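Local coordinates for sugar ABC transporter substrate-binding protein (Treponema pallidum subsp. pallidum, PDB 5U2P) that probably binds a solute, perhaps a sugar, in the periplasm for delivery to an ABC transporter, although its ligand is not established, at residues A[155-158]-A[162-165]; A[166-171]-A[239-244]. All coordinates share one frame; numbering follows the deposited sequence.

Interaction 1: residues A[155-158]-A[162-165]; sequences SEPK and ELLE
The shortest polar link across this contact runs from the backbone K158 N to E162 OE1, 2.7 Å long and fairly straight at 158°. It ties the loop 155-158 to the first turn of helix 160-172, and two bonds meet at this loop-to-helix start: S159 OG bonds to E162 N, and the E162 carboxylate reaches back to the amide of K158. That amide comes in from above the carboxylate plane, 43° out of it. With CG beside the glutamate's own backbone N (chi1 -77°), the extended chain beyond it brings OE1 to K158 N. A carboxylate at this helix end would probably be favoured by the helix dipole.

E162 CB also lies 3.8 Å from P157 CA. L163, the next residue of the helix, also touches L290 and P291. On the outward side, K158 crosses E162 with only its root in contact, and its chain then leads away. E156 turns from the helix, and its OE1 is hydrogen-bonded to Y144 OH on strand 138-145. The buried proline meets the helix through one atom, P157 CB, which lies 3.6 Å from L163 N and 4.2 Å from L163 CB.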
# COMPACT_ATOMS: atom_id res chain seq x y z
N SER A 155 -9.27 2.07 -26.13
CA SER A 155 -10.20 2.40 -25.05
C SER A 155 -9.65 1.87 -23.73
O SER A 155 -8.85 0.95 -23.72
CB SER A 155 -11.58 1.81 -25.34
OG SER A 155 -12.06 2.24 -26.60
N GLU A 156 -10.08 2.48 -22.63
CA GLU A 156 -9.67 2.02 -21.30
C GLU A 156 -10.04 0.55 -21.13
O GLU A 156 -11.22 0.20 -21.22
CB GLU A 156 -10.32 2.88 -20.22
CG GLU A 156 -9.92 2.49 -18.82
CD GLU A 156 -10.56 3.34 -17.76
OE1 GLU A 156 -10.12 4.49 -17.58
OE2 GLU A 156 -11.50 2.86 -17.11
N PRO A 157 -9.05 -0.33 -20.88
CA PRO A 157 -9.38 -1.76 -20.80
C PRO A 157 -10.18 -2.07 -19.55
O PRO A 157 -9.74 -1.72 -18.45
CB PRO A 157 -8.01 -2.44 -20.76
CG PRO A 157 -7.10 -1.41 -20.21
CD PRO A 157 -7.61 -0.09 -20.71
N LYS A 158 -11.34 -2.71 -19.71
CA LYS A 158 -12.18 -3.00 -18.57
C LYS A 158 -12.25 -4.50 -18.28
O LYS A 158 -13.01 -4.94 -17.42
CB LYS A 158 -13.59 -2.42 -18.79
CG LYS A 158 -13.55 -0.94 -19.15
CD LYS A 158 -14.78 -0.19 -18.68
CE LYS A 158 -14.59 1.31 -18.86
NZ LYS A 158 -15.73 2.09 -18.33
N GLU A 162 -9.64 -7.07 -23.02
CA GLU A 162 -9.49 -5.69 -23.48
C GLU A 162 -8.05 -5.22 -23.24
O GLU A 162 -7.50 -4.45 -24.04
CB GLU A 162 -10.51 -4.78 -22.79
CG GLU A 162 -11.91 -4.93 -23.39
CD GLU A 162 -12.95 -4.00 -22.79
OE1 GLU A 162 -12.57 -3.01 -22.14
OE2 GLU A 162 -14.15 -4.27 -22.98
N LEU A 163 -7.44 -5.68 -22.15
CA LEU A 163 -6.03 -5.36 -21.89
C LEU A 163 -5.15 -5.96 -22.98
O LEU A 163 -4.29 -5.28 -23.52
CB LEU A 163 -5.58 -5.88 -20.53
CG LEU A 163 -4.09 -5.73 -20.22
CD1 LEU A 163 -3.71 -4.27 -20.13
CD2 LEU A 163 -3.76 -6.45 -18.92
N LEU A 164 -5.36 -7.23 -23.30
CA LEU A 164 -4.57 -7.88 -24.34
C LEU A 164 -4.75 -7.19 -25.69
O LEU A 164 -3.78 -6.99 -26.43
CB LEU A 164 -4.94 -9.37 -24.47
CG LEU A 164 -4.59 -10.24 -23.26
CD1 LEU A 164 -5.04 -11.68 -23.50
CD2 LEU A 164 -3.10 -10.21 -22.92
N GLU A 165 -5.99 -6.81 -26.00
CA GLU A 165 -6.27 -6.12 -27.25
C GLU A 165 -5.59 -4.75 -27.27
O GLU A 165 -4.98 -4.37 -28.26
CB GLU A 165 -7.78 -5.97 -27.47
CG GLU A 165 -8.14 -5.26 -28.78
CD GLU A 165 -9.64 -5.14 -28.99
OE1 GLU A 165 -10.41 -5.34 -28.02
OE2 GLU A 165 -10.05 -4.83 -30.13

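Interaction 2: residues A[166-171]-A[239-244]; sequences SCALIV and RGYVNK
C167 CB sits almost squarely over the ring of Y241, 3.2 Å from its centroid and 11° off the ring normal. This close CH-pi contact is the tight part of an interface between helix 160-172 and the turn that ends helix 227-238, in which Y241 lies between C167 of the helix and R239 of its own turn. The cysteine SG, set beside its own backbone N (chi1 -73°), approaches the ring obliquely at 4.3 Å from the Y241 centroid, adding a sulfur-aromatic contact to the methylene one.

The opposite face of the ring is covered from its own segment: R239 CB lies over the centre, 3.6 Å above the plane, and the tyrosine is sandwiched between two methylenes. G240, which separates R239 from Y241, has positive phi and forms the Schellman motif that ends the helix. Toward the far end of the ring, A168 CB touches Y241 OH at 3.4 Å.

Packing is looser one turn further along. V171, exposed to solvent, reaches the ring only obliquely, with its CG2 4.1 Å from Y241 CE1, and the two side chains cross at about a right angle. R239 is likewise exposed; beyond its CB the side chain runs on to a salt bridge with E235.

Inward, the contact packs against two strands of this lobe. C167 also touches P179 of strand 178-181 and M265 of strand 263-267, Y241 shares backbone hydrogen bonds with L180, and V242 turns away from helix 160-172 to pack on L180 and on L236 and F237 of helix 227-238.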
# COMPACT_ATOMS: atom_id res chain seq x y z
N SER A 166 -5.71 -4.02 -26.16
CA SER A 166 -5.07 -2.71 -26.04
C SER A 166 -3.58 -2.85 -26.30
O SER A 166 -2.98 -2.00 -26.98
CB SER A 166 -5.31 -2.11 -24.66
OG SER A 166 -6.67 -1.77 -24.46
N CYS A 167 -2.96 -3.90 -25.76
CA CYS A 167 -1.53 -4.10 -25.96
C CYS A 167 -1.27 -4.39 -27.42
O CYS A 167 -0.28 -3.94 -27.98
CB CYS A 167 -0.99 -5.23 -25.10
SG CYS A 167 -0.86 -4.82 -23.34
N ALA A 168 -2.17 -5.17 -28.02
CA ALA A 168 -2.04 -5.55 -29.43
C ALA A 168 -2.04 -4.33 -30.35
O ALA A 168 -1.23 -4.24 -31.26
CB ALA A 168 -3.15 -6.51 -29.82
N LEU A 169 -2.96 -3.40 -30.11
CA LEU A 169 -3.06 -2.18 -30.93
C LEU A 169 -1.83 -1.28 -30.77
O LEU A 169 -1.39 -0.64 -31.73
CB LEU A 169 -4.32 -1.39 -30.56
CG LEU A 169 -5.64 -1.78 -31.23
CD1 LEU A 169 -5.61 -1.43 -32.70
CD2 LEU A 169 -5.95 -3.25 -31.06
N ILE A 170 -1.27 -1.23 -29.57
CA ILE A 170 -0.06 -0.45 -29.33
C ILE A 170 1.09 -1.03 -30.14
O ILE A 170 1.85 -0.29 -30.75
CB ILE A 170 0.31 -0.43 -27.84
CG1 ILE A 170 -0.72 0.38 -27.07
CG2 ILE A 170 1.71 0.16 -27.63
CD1 ILE A 170 -0.87 -0.04 -25.63
N VAL A 171 1.20 -2.36 -30.13
CA VAL A 171 2.24 -3.03 -30.90
C VAL A 171 2.03 -2.81 -32.40
O VAL A 171 3.00 -2.75 -33.16
CB VAL A 171 2.29 -4.54 -30.61
CG1 VAL A 171 3.26 -5.25 -31.54
CG2 VAL A 171 2.67 -4.80 -29.14
N ARG A 239 3.39 -12.90 -25.39
CA ARG A 239 3.02 -11.97 -26.45
C ARG A 239 3.96 -10.76 -26.53
O ARG A 239 3.81 -9.90 -27.40
CB ARG A 239 1.57 -11.51 -26.27
CG ARG A 239 0.57 -12.67 -26.24
CD ARG A 239 -0.87 -12.20 -26.49
NE ARG A 239 -1.86 -13.24 -26.22
CZ ARG A 239 -3.16 -13.14 -26.51
NH1 ARG A 239 -3.64 -12.05 -27.09
NH2 ARG A 239 -3.98 -14.14 -26.21
N GLY A 240 4.93 -10.70 -25.62
CA GLY A 240 5.86 -9.59 -25.59
C GLY A 240 5.24 -8.27 -25.14
O GLY A 240 5.77 -7.20 -25.42
N TYR A 241 4.12 -8.34 -24.43
CA TYR A 241 3.47 -7.16 -23.90
C TYR A 241 4.19 -6.62 -22.67
O TYR A 241 4.10 -5.43 -22.38
CB TYR A 241 2.01 -7.46 -23.57
CG TYR A 241 1.16 -7.80 -24.77
CD1 TYR A 241 1.59 -7.51 -26.06
CD2 TYR A 241 -0.10 -8.38 -24.61
CE1 TYR A 241 0.81 -7.81 -27.16
CE2 TYR A 241 -0.89 -8.67 -25.71
CZ TYR A 241 -0.43 -8.39 -26.98
OH TYR A 241 -1.20 -8.68 -28.08
N VAL A 242 4.88 -7.49 -21.94
CA VAL A 242 5.85 -7.04 -20.95
C VAL A 242 7.20 -7.61 -21.35
O VAL A 242 7.28 -8.73 -21.85
CB VAL A 242 5.52 -7.47 -19.50
CG1 VAL A 242 4.13 -6.98 -19.06
CG2 VAL A 242 5.64 -8.97 -19.34
N ASN A 243 8.26 -6.82 -21.14
CA ASN A 243 9.60 -7.23 -21.55
C ASN A 243 10.43 -7.65 -20.34
O ASN A 243 10.70 -6.82 -19.46
CB ASN A 243 10.29 -6.07 -22.29
CG ASN A 243 11.54 -6.51 -23.02
OD1 ASN A 243 12.35 -7.27 -22.49
ND2 ASN A 243 11.71 -6.03 -24.26
N LYS A 244 10.84 -8.92 -20.31
CA LYS A 244 11.63 -9.43 -19.18
C LYS A 244 12.90 -8.60 -19.01
O LYS A 244 13.33 -8.33 -17.89
CB LYS A 244 11.99 -10.91 -19.38
CG LYS A 244 12.74 -11.53 -18.20
CD LYS A 244 13.13 -12.99 -18.45
CE LYS A 244 13.88 -13.58 -17.25
NZ LYS A 244 14.33 -14.98 -17.47

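How the interactions relate
From the N terminus, the chain leaves helix 146-151, passes through 155-158 and enters helix 160-172, where interaction 1 closes a loop with just three residues between its segments. Interaction 2 opens on the next turns of the same helix and closes much later, after 67 intervening residues, at the turn following helix 227-238. The two therefore lie in series, neither enclosing nor crossing the other. Helix 160-172 is their shared element: its start is held locally, while its later turns are tied to a turn far along the chain, after helix 227-238. Their centres are 12 Å apart, and they touch directly where L164 O approaches Y241 CE2 at 3.4 Å.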